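Local coordinates for protein 16S rRNA (adenine(1408)-N(1))-methyltransferase (Catenulispora acidiphila, PDB 4X1O) that probably methylates N1 of adenine 1408 in 16S ribosomal RNA, using S-adenosyl-L-methionine as methyl donor, a modification linked to aminoglycoside resistance, at residues A[57-65]-A[214-224]; A[66-77]-A[98-108]. All coordinates share one frame; numbering follows the deposited sequence.

Interaction 1 of 2, residues A[57-65]-A[214-224]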
loop_
_atom_site.group_PDB
_atom_site.type_symbol
_atom_site.label_atom_id
_atom_site.label_comp_id
_atom_site.label_asym_id
_atom_site.label_seq_id
_atom_site.Cartn_x
_atom_site.Cartn_y
_atom_site.Cartn_z
ATOM N N GLY A 57 1.374 1.932 7.557
ATOM C CA GLY A 57 1.250 2.681 8.797
ATOM C C GLY A 57 1.161 1.668 9.920
ATOM O O GLY A 57 1.982 0.752 9.982
ATOM N N ASP A 58 0.161 1.789 10.791
ATOM C CA ASP A 58 0.010 0.791 11.846
ATOM C C ASP A 58 -0.816 -0.392 11.346
ATOM O O ASP A 58 -1.133 -1.309 12.111
ATOM C CB ASP A 58 -0.602 1.396 13.125
ATOM C CG ASP A 58 -2.012 1.950 12.934
ATOM O OD1 ASP A 58 -2.666 1.690 11.899
ATOM O OD2 ASP A 58 -2.478 2.651 13.861
ATOM N N ALA A 59 -1.144 -0.346 10.055
ATOM C CA ALA A 59 -1.838 -1.406 9.332
ATOM C C ALA A 59 -3.283 -1.626 9.775
ATOM O O ALA A 59 -3.870 -2.645 9.440
ATOM C CB ALA A 59 -1.061 -2.714 9.423
ATOM N N ARG A 60 -3.869 -0.663 10.484
ATOM C CA ARG A 60 -5.293 -0.736 10.784
ATOM C C ARG A 60 -6.111 -0.689 9.491
ATOM O O ARG A 60 -7.174 -1.284 9.407
ATOM C CB ARG A 60 -5.734 0.394 11.731
ATOM C CG ARG A 60 -7.180 0.230 12.191
ATOM C CD ARG A 60 -7.654 1.317 13.153
ATOM N NE ARG A 60 -8.996 1.014 13.646
ATOM C CZ ARG A 60 -9.681 1.759 14.512
ATOM N NH1 ARG A 60 -9.171 2.890 14.996
ATOM N NH2 ARG A 60 -10.888 1.365 14.905
ATOM N N THR A 61 -5.619 0.025 8.475
ATOM C CA THR A 61 -6.382 0.106 7.233
ATOM C C THR A 61 -6.457 -1.266 6.548
ATOM O O THR A 61 -7.520 -1.675 6.074
ATOM C CB THR A 61 -5.770 1.158 6.287
ATOM O OG1 THR A 61 -5.715 2.408 6.979
ATOM C CG2 THR A 61 -6.613 1.320 5.035
ATOM N N ALA A 62 -5.335 -1.975 6.525
ATOM C CA ALA A 62 -5.274 -3.331 5.985
ATOM C C ALA A 62 -6.170 -4.267 6.781
ATOM O O ALA A 62 -6.875 -5.101 6.219
ATOM C CB ALA A 62 -3.844 -3.843 5.992
ATOM N N TYR A 63 -6.135 -4.117 8.097
ATOM C CA TYR A 63 -6.978 -4.931 8.971
ATOM C C TYR A 63 -8.459 -4.739 8.653
ATOM O O TYR A 63 -9.195 -5.705 8.535
ATOM C CB TYR A 63 -6.698 -4.570 10.423
ATOM C CG TYR A 63 -7.641 -5.196 11.425
ATOM C CD1 TYR A 63 -7.500 -6.525 11.805
ATOM C CD2 TYR A 63 -8.663 -4.451 12.007
ATOM C CE1 TYR A 63 -8.363 -7.099 12.745
ATOM C CE2 TYR A 63 -9.530 -5.012 12.938
ATOM C CZ TYR A 63 -9.378 -6.333 13.302
ATOM O OH TYR A 63 -10.248 -6.875 14.231
ATOM N N ARG A 64 -8.883 -3.488 8.491
ATOM C CA ARG A 64 -10.270 -3.199 8.176
ATOM C C ARG A 64 -10.666 -3.752 6.807
ATOM O O ARG A 64 -11.790 -4.213 6.652
ATOM C CB ARG A 64 -10.542 -1.689 8.246
ATOM C CG ARG A 64 -10.443 -1.122 9.667
ATOM C CD ARG A 64 -10.885 0.342 9.738
ATOM N NE ARG A 64 -12.305 0.485 9.425
ATOM C CZ ARG A 64 -12.797 1.370 8.565
ATOM N NH1 ARG A 64 -11.982 2.206 7.933
ATOM N NH2 ARG A 64 -14.106 1.425 8.343
ATOM N N GLN A 65 -9.759 -3.700 5.828
ATOM C CA GLN A 65 -10.008 -4.357 4.547
ATOM C C GLN A 65 -10.224 -5.854 4.713
ATOM O O GLN A 65 -11.137 -6.423 4.135
ATOM C CB GLN A 65 -8.854 -4.133 3.583
ATOM C CG GLN A 65 -8.720 -2.704 3.096
ATOM C CD GLN A 65 -7.393 -2.481 2.415
ATOM O OE1 GLN A 65 -6.450 -3.239 2.626
ATOM N NE2 GLN A 65 -7.317 -1.457 1.574
ATOM N N ASP A 214 -10.291 8.050 7.027
ATOM C CA ASP A 214 -10.434 6.660 7.466
ATOM C C ASP A 214 -10.300 5.675 6.302
ATOM O O ASP A 214 -9.955 4.508 6.501
ATOM C CB ASP A 214 -11.780 6.444 8.163
ATOM C CG ASP A 214 -11.840 7.079 9.551
ATOM O OD1 ASP A 214 -10.773 7.386 10.127
ATOM O OD2 ASP A 214 -12.960 7.255 10.073
ATOM N N THR A 215 -10.568 6.136 5.087
ATOM C CA THR A 215 -10.544 5.226 3.944
ATOM C C THR A 215 -9.120 4.890 3.499
ATOM O O THR A 215 -8.890 3.863 2.862
ATOM C CB THR A 215 -11.327 5.799 2.743
ATOM O OG1 THR A 215 -10.709 7.006 2.283
ATOM C CG2 THR A 215 -12.769 6.083 3.132
ATOM N N ILE A 216 -8.159 5.741 3.831
ATOM C CA ILE A 216 -6.789 5.509 3.383
ATOM C C ILE A 216 -5.766 5.569 4.509
ATOM O O ILE A 216 -4.606 5.215 4.316
ATOM C CB ILE A 216 -6.378 6.525 2.307
ATOM C CG1 ILE A 216 -6.441 7.945 2.866
ATOM C CG2 ILE A 216 -7.266 6.395 1.080
ATOM C CD1 ILE A 216 -5.917 8.987 1.911
ATOM N N SER A 217 -6.182 6.017 5.688
ATOM C CA SER A 217 -5.244 6.130 6.797
ATOM C C SER A 217 -5.941 5.962 8.135
ATOM O O SER A 217 -6.000 6.896 8.932
ATOM C CB SER A 217 -4.517 7.475 6.763
ATOM O OG SER A 217 -3.461 7.507 7.713
ATOM N N SER A 218 -6.469 4.769 8.372
ATOM C CA SER A 218 -6.979 4.423 9.698
ATOM C C SER A 218 -5.824 4.266 10.676
ATOM O O SER A 218 -4.718 3.881 10.302
ATOM C CB SER A 218 -7.801 3.129 9.651
ATOM O OG SER A 218 -8.937 3.264 8.815
ATOM N N SER A 219 -6.089 4.554 11.941
ATOM C CA SER A 219 -5.090 4.389 12.978
ATOM C C SER A 219 -5.756 3.976 14.276
ATOM O O SER A 219 -6.897 4.348 14.534
ATOM C CB SER A 219 -4.297 5.684 13.184
ATOM O OG SER A 219 -3.366 5.533 14.241
ATOM N N TRP A 220 -5.039 3.207 15.085
ATOM C CA TRP A 220 -5.526 2.789 16.394
ATOM C C TRP A 220 -5.516 3.969 17.358
ATOM O O TRP A 220 -6.151 3.927 18.406
ATOM C CB TRP A 220 -4.682 1.631 16.950
ATOM C CG TRP A 220 -4.783 0.367 16.140
ATOM C CD1 TRP A 220 -3.773 -0.256 15.459
ATOM C CD2 TRP A 220 -5.960 -0.414 15.911
ATOM N NE1 TRP A 220 -4.248 -1.386 14.831
ATOM C CE2 TRP A 220 -5.590 -1.499 15.080
ATOM C CE3 TRP A 220 -7.293 -0.302 16.318
ATOM C CZ2 TRP A 220 -6.502 -2.465 14.661
ATOM C CZ3 TRP A 220 -8.200 -1.266 15.894
ATOM C CH2 TRP A 220 -7.799 -2.330 15.074
ATOM N N ALA A 221 -4.809 5.028 16.978
ATOM C CA ALA A 221 -4.743 6.237 17.788
ATOM C C ALA A 221 -5.977 7.110 17.583
ATOM O O ALA A 221 -6.360 7.879 18.467
ATOM C CB ALA A 221 -3.486 7.021 17.464
ATOM N N ARG A 222 -6.596 6.991 16.414
ATOM C CA ARG A 222 -7.756 7.812 16.089
ATOM C C ARG A 222 -9.036 6.990 16.000
ATOM O O ARG A 222 -9.116 6.004 15.266
ATOM C CB ARG A 222 -7.536 8.567 14.774
ATOM C CG ARG A 222 -8.666 9.533 14.436
ATOM C CD ARG A 222 -8.354 10.399 13.220
ATOM N NE ARG A 222 -8.505 9.668 11.965
ATOM C CZ ARG A 222 -7.495 9.173 11.257
ATOM N NH1 ARG A 222 -6.247 9.334 11.674
ATOM N NH2 ARG A 222 -7.734 8.521 10.127
ATOM N N ARG A 223 -10.034 7.408 16.764
ATOM C CA ARG A 223 -11.378 6.861 16.656
ATOM C C ARG A 223 -11.886 6.983 15.218
ATOM O O ARG A 223 -11.656 7.999 14.567
ATOM C CB ARG A 223 -12.316 7.602 17.609
ATOM C CG ARG A 223 -13.731 7.064 17.673
ATOM C CD ARG A 223 -13.998 6.431 19.026
ATOM N NE ARG A 223 -14.773 5.200 18.919
ATOM C CZ ARG A 223 -14.811 4.264 19.860
ATOM N NH1 ARG A 223 -14.116 4.423 20.979
ATOM N NH2 ARG A 223 -15.542 3.170 19.684
ATOM N N LEU A 224 -12.569 5.954 14.725
ATOM C CA LEU A 224 -13.232 6.027 13.428
ATOM C C LEU A 224 -14.457 6.938 13.498
ATOM O O LEU A 224 -15.109 7.034 14.540
ATOM C CB LEU A 224 -13.651 4.638 12.954
ATOM C CG LEU A 224 -12.552 3.627 12.625
ATOM C CD1 LEU A 224 -13.153 2.247 12.385
ATOM C CD2 LEU A 224 -11.742 4.073 11.426
HETATM O O HOH W 1 -12.776 3.324 16.468
HETATM O O HOH W 2 -3.420 2.028 8.676
#

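Interaction 2 of 2, residues A[66-77]-A[98-108]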
loop_
_atom_site.group_PDB
_atom_site.type_symbol
_atom_site.label_atom_id
_atom_site.label_comp_id
_atom_site.label_asym_id
_atom_site.label_seq_id
_atom_site.Cartn_x
_atom_site.Cartn_y
_atom_site.Cartn_z
ATOM N N ALA A 66 -9.340 -6.485 5.480
ATOM C CA ALA A 66 -9.415 -7.921 5.697
ATOM C C ALA A 66 -10.736 -8.291 6.373
ATOM O O ALA A 66 -11.352 -9.298 6.024
ATOM C CB ALA A 66 -8.218 -8.396 6.533
ATOM N N ILE A 67 -11.164 -7.481 7.338
ATOM C CA ILE A 67 -12.394 -7.768 8.072
ATOM C C ILE A 67 -13.596 -7.618 7.132
ATOM O O ILE A 67 -14.529 -8.440 7.161
ATOM C CB ILE A 67 -12.566 -6.839 9.301
ATOM C CG1 ILE A 67 -11.450 -7.075 10.329
ATOM C CG2 ILE A 67 -13.935 -7.054 9.956
ATOM C CD1 ILE A 67 -11.537 -8.440 10.980
ATOM N N ALA A 68 -13.563 -6.593 6.288
ATOM C CA ALA A 68 -14.685 -6.312 5.388
ATOM C C ALA A 68 -14.778 -7.351 4.278
ATOM O O ALA A 68 -15.861 -7.630 3.765
ATOM C CB ALA A 68 -14.556 -4.922 4.786
ATOM N N HIS A 69 -13.641 -7.917 3.912
ATOM C CA HIS A 69 -13.568 -8.834 2.779
ATOM C C HIS A 69 -12.840 -10.114 3.139
ATOM O O HIS A 69 -11.683 -10.291 2.772
ATOM C CB HIS A 69 -12.863 -8.170 1.602
ATOM C CG HIS A 69 -13.518 -6.902 1.147
ATOM N ND1 HIS A 69 -14.653 -6.895 0.366
ATOM C CD2 HIS A 69 -13.220 -5.603 1.387
ATOM C CE1 HIS A 69 -15.014 -5.647 0.125
ATOM N NE2 HIS A 69 -14.159 -4.843 0.734
ATOM N N PRO A 70 -13.521 -11.023 3.856
ATOM C CA PRO A 70 -12.864 -12.261 4.281
ATOM C C PRO A 70 -12.439 -13.164 3.127
ATOM O O PRO A 70 -11.602 -14.061 3.308
ATOM C CB PRO A 70 -13.945 -12.952 5.146
ATOM C CG PRO A 70 -15.225 -12.344 4.703
ATOM C CD PRO A 70 -14.892 -10.921 4.378
ATOM N N GLU A 71 -12.975 -12.915 1.941
ATOM C CA GLU A 71 -12.559 -13.687 0.778
ATOM C C GLU A 71 -11.287 -13.113 0.124
ATOM O O GLU A 71 -10.704 -13.743 -0.767
ATOM C CB GLU A 71 -13.703 -13.743 -0.235
ATOM C CG GLU A 71 -13.937 -12.443 -0.994
ATOM C CD GLU A 71 -14.788 -11.410 -0.258
ATOM O OE1 GLU A 71 -14.965 -11.500 0.971
ATOM O OE2 GLU A 71 -15.294 -10.489 -0.935
ATOM N N TRP A 72 -10.873 -11.923 0.546
ATOM C CA TRP A 72 -9.618 -11.340 0.045
ATOM C C TRP A 72 -8.446 -11.760 0.910
ATOM O O TRP A 72 -8.554 -11.777 2.133
ATOM C CB TRP A 72 -9.637 -9.807 0.027
ATOM C CG TRP A 72 -10.607 -9.172 -0.914
ATOM C CD1 TRP A 72 -11.459 -9.795 -1.772
ATOM C CD2 TRP A 72 -10.820 -7.763 -1.079
ATOM N NE1 TRP A 72 -12.198 -8.857 -2.465
ATOM C CE2 TRP A 72 -11.823 -7.604 -2.050
ATOM C CE3 TRP A 72 -10.258 -6.625 -0.491
ATOM C CZ2 TRP A 72 -12.274 -6.344 -2.458
ATOM C CZ3 TRP A 72 -10.710 -5.371 -0.892
ATOM C CH2 TRP A 72 -11.711 -5.248 -1.863
ATOM N N LEU A 73 -7.319 -12.067 0.277
ATOM C CA LEU A 73 -6.074 -12.200 1.018
ATOM C C LEU A 73 -5.431 -10.812 1.029
ATOM O O LEU A 73 -5.102 -10.279 -0.023
ATOM C CB LEU A 73 -5.164 -13.235 0.369
ATOM C CG LEU A 73 -3.882 -13.574 1.139
ATOM C CD1 LEU A 73 -4.206 -14.180 2.499
ATOM C CD2 LEU A 73 -3.032 -14.539 0.317
ATOM N N VAL A 74 -5.312 -10.213 2.209
ATOM C CA VAL A 74 -4.845 -8.844 2.327
ATOM C C VAL A 74 -3.430 -8.897 2.856
ATOM O O VAL A 74 -3.202 -9.355 3.965
ATOM C CB VAL A 74 -5.744 -8.014 3.264
ATOM C CG1 VAL A 74 -5.170 -6.599 3.447
ATOM C CG2 VAL A 74 -7.171 -7.971 2.723
ATOM N N VAL A 75 -2.479 -8.449 2.053
ATOM C CA VAL A 75 -1.070 -8.561 2.408
ATOM C C VAL A 75 -0.509 -7.180 2.636
ATOM O O VAL A 75 -0.424 -6.406 1.699
ATOM C CB VAL A 75 -0.264 -9.252 1.292
ATOM C CG1 VAL A 75 1.172 -9.476 1.724
ATOM C CG2 VAL A 75 -0.944 -10.565 0.924
ATOM N N GLY A 76 -0.122 -6.874 3.872
ATOM C CA GLY A 76 0.459 -5.579 4.154
ATOM C C GLY A 76 1.966 -5.698 4.170
ATOM O O GLY A 76 2.512 -6.567 4.840
ATOM N N VAL A 77 2.644 -4.838 3.421
ATOM C CA VAL A 77 4.087 -4.928 3.293
ATOM C C VAL A 77 4.718 -3.640 3.761
ATOM O O VAL A 77 4.517 -2.605 3.151
ATOM C CB VAL A 77 4.532 -5.195 1.835
ATOM C CG1 VAL A 77 6.022 -5.496 1.795
ATOM C CG2 VAL A 77 3.740 -6.346 1.227
ATOM N N GLY A 98 -12.367 -10.631 16.861
ATOM C CA GLY A 98 -11.817 -9.644 15.947
ATOM C C GLY A 98 -10.671 -10.151 15.092
ATOM O O GLY A 98 -9.997 -9.366 14.435
ATOM N N GLY A 99 -10.435 -11.458 15.113
ATOM C CA GLY A 99 -9.351 -12.034 14.340
ATOM C C GLY A 99 -9.564 -11.908 12.846
ATOM O O GLY A 99 -10.695 -11.841 12.381
ATOM N N ALA A 100 -8.464 -11.871 12.100
ATOM C CA ALA A 100 -8.498 -11.694 10.648
ATOM C C ALA A 100 -7.438 -12.601 10.041
ATOM O O ALA A 100 -6.301 -12.181 9.799
ATOM C CB ALA A 100 -8.259 -10.226 10.269
ATOM N N PRO A 101 -7.793 -13.867 9.822
ATOM C CA PRO A 101 -6.834 -14.879 9.389
ATOM C C PRO A 101 -6.402 -14.642 7.960
ATOM O O PRO A 101 -5.389 -15.198 7.541
ATOM C CB PRO A 101 -7.615 -16.190 9.526
ATOM C CG PRO A 101 -9.034 -15.777 9.308
ATOM C CD PRO A 101 -9.154 -14.427 9.968
ATOM N N ASN A 102 -7.137 -13.800 7.229
ATOM C CA ASN A 102 -6.769 -13.462 5.858
ATOM C C ASN A 102 -5.862 -12.249 5.722
ATOM O O ASN A 102 -5.635 -11.767 4.609
ATOM C CB ASN A 102 -8.025 -13.196 5.035
ATOM C CG ASN A 102 -8.902 -12.103 5.638
ATOM O OD1 ASN A 102 -8.997 -11.954 6.860
ATOM N ND2 ASN A 102 -9.579 -11.354 4.778
ATOM N N LEU A 103 -5.413 -11.716 6.853
ATOM C CA LEU A 103 -4.438 -10.643 6.857
ATOM C C LEU A 103 -3.032 -11.210 7.066
ATOM O O LEU A 103 -2.761 -11.965 8.018
ATOM C CB LEU A 103 -4.785 -9.612 7.938
ATOM C CG LEU A 103 -3.836 -8.434 8.089
ATOM C CD1 LEU A 103 -3.976 -7.540 6.829
ATOM C CD2 LEU A 103 -4.151 -7.641 9.340
ATOM N N VAL A 104 -2.139 -10.857 6.160
ATOM C CA VAL A 104 -0.751 -11.249 6.247
ATOM C C VAL A 104 0.114 -9.995 6.302
ATOM O O VAL A 104 0.104 -9.182 5.375
ATOM C CB VAL A 104 -0.326 -12.127 5.046
ATOM C CG1 VAL A 104 1.117 -12.570 5.215
ATOM C CG2 VAL A 104 -1.239 -13.346 4.925
ATOM N N LEU A 105 0.861 -9.836 7.391
ATOM C CA LEU A 105 1.699 -8.657 7.550
ATOM C C LEU A 105 3.153 -9.038 7.327
ATOM O O LEU A 105 3.731 -9.815 8.094
ATOM C CB LEU A 105 1.496 -8.034 8.934
ATOM C CG LEU A 105 0.042 -7.610 9.172
ATOM C CD1 LEU A 105 -0.199 -7.210 10.636
ATOM C CD2 LEU A 105 -0.375 -6.495 8.220
ATOM N N VAL A 106 3.724 -8.491 6.256
ATOM C CA VAL A 106 5.070 -8.834 5.790
ATOM C C VAL A 106 6.069 -7.743 6.113
ATOM O O VAL A 106 5.832 -6.576 5.804
ATOM C CB VAL A 106 5.090 -9.056 4.244
ATOM C CG1 VAL A 106 6.521 -9.313 3.744
ATOM C CG2 VAL A 106 4.143 -10.188 3.848
ATOM N N SER A 107 7.191 -8.109 6.726
ATOM C CA SER A 107 8.253 -7.150 6.976
ATOM C C SER A 107 9.204 -7.146 5.798
ATOM O O SER A 107 10.038 -8.040 5.655
ATOM C CB SER A 107 9.009 -7.481 8.263
ATOM O OG SER A 107 10.012 -6.513 8.515
ATOM N N SER A 108 9.066 -6.143 4.943
ATOM C CA SER A 108 9.966 -5.980 3.813
ATOM C C SER A 108 9.823 -4.590 3.225
ATOM O O SER A 108 8.746 -3.993 3.284
ATOM C CB SER A 108 9.690 -7.022 2.730
ATOM O OG SER A 108 10.465 -6.741 1.575
#

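Interaction 1 of 2, residues A[57-65]-A[214-224]
R60 lies over one face of the W220 indole, its chain drawn out straight from the first turn of helix 60-68, with CG anti to the backbone N (chi1 -173°). CB starts beside the CE2-NE1 bond of the five-membered ring, R60 CB to W220 CE2 being 3.8 Å. CG follows over CE2 and CZ2, and CD then sits almost squarely above the six-membered ring, a CH-pi contact of 3.6 Å from R60 CD to the ring centroid. Next, NE passes 3.3 Å from W220 CZ3, and the guanidinium lies nearly parallel to the indole, 12° between planes, with L224 CG over its opposite face. At the edge, R60 NH1 donates to S219 O (2.7 Å); R222 N approaches that oxygen from the other side of the carbonyl plane. NH2 meets L224 CD1 and water 1, which also accepts from L224 N.

D58 grips the same loop by its carboxylate. D58 OD2 accepts from W220 N (2.9 Å) on its syn side and from S219 OG (3.0 Å), the two arriving from opposite faces, while OD1 accepts from R60 N in an Asx turn. At the next residue after R60, S218 N donates to T61 OG1 (2.8 Å). W220 has outside partners too: NE1 bonds T87, and R90 makes a cation-pi contact.

T61 has been seen to bind S-adenosyl-L-methionine, and S217 and S218 S-adenosylhomocysteine, though neither ligand is bound here. Bonds made largely to loop backbone atoms, together with a guanidinium between indole and leucine, thus tie the loop to the helix start beside the cofactor site.

Interaction 2 of 2, residues A[66-77]-A[98-108]
V74 and G76 pair with 103-107 in parallel register, and four main-chain hydrogen bonds alternate along the join: V74 N to N102 O, V104 N to V74 O, G76 N to V104 O, and V106 N to G76 O, the last the shortest at 2.7 Å. The strands run at 21° to each other. CA-H...O contacts fill in between, as where V75 CA approaches V104 O at 3.3 Å.

The side-chain hydrogen bonds belong to N102, just ahead of its strand. Its CG sits between the backbone N and the carbonyl carbon (chi1 56°), which turns the amide toward the bend after helix 60-68. ND2 spends one proton on A66 O, 3.0 Å away and almost exactly in the amide plane, and the other on W72 O at 2.9 Å, a more head-on approach to the carbonyl. One amide nitrogen therefore bridges the last turn of the helix and the chain at W72, across the type I turn from H69 to W72.

Apolar contacts fall on both sides of the sheet. On one, V74 CG1 meets L103 CD1 at 3.7 Å, and A66 CB rests against L103 CB; I67 CD1 extends this patch to A100 CB at 3.8 Å. On the other, V75 CG1 touches V106 CG2 (3.7 Å), and L73 CD1 reaches V104 CG2.

Strands 72-78 and 103-107 are the two ends of a beta-alpha-beta crossover through helix 85-91. Strand 103-107 borders the sheet, 72-78 is bonded on its other side to 49-54, and helices 60-68 and 37-46 cover V74 and L73 respectively.

The centres of the two contacts lie 13 Å apart, and helix 60-68 serves both: its first turns meet the 214-224 loop in interaction 1, and its last turn leads into interaction 2. Along the chain, interaction 2 is nested inside the long span that interaction 1 closes. They also touch directly, through a probable hydrogen bond from Y63 OH to G98 O and through A62 packing on V74 and L103. In the seven-stranded Rossmann-like methyltransferase sheet, interaction 2 builds the 103-107 border, whereas 214-224 lies in the connection between the last two strands, 200-212 and 229-239. Helix 60-68 thus links that late loop, with the serines seen to bind S-adenosylhomocysteine, to the sheet's opposite border.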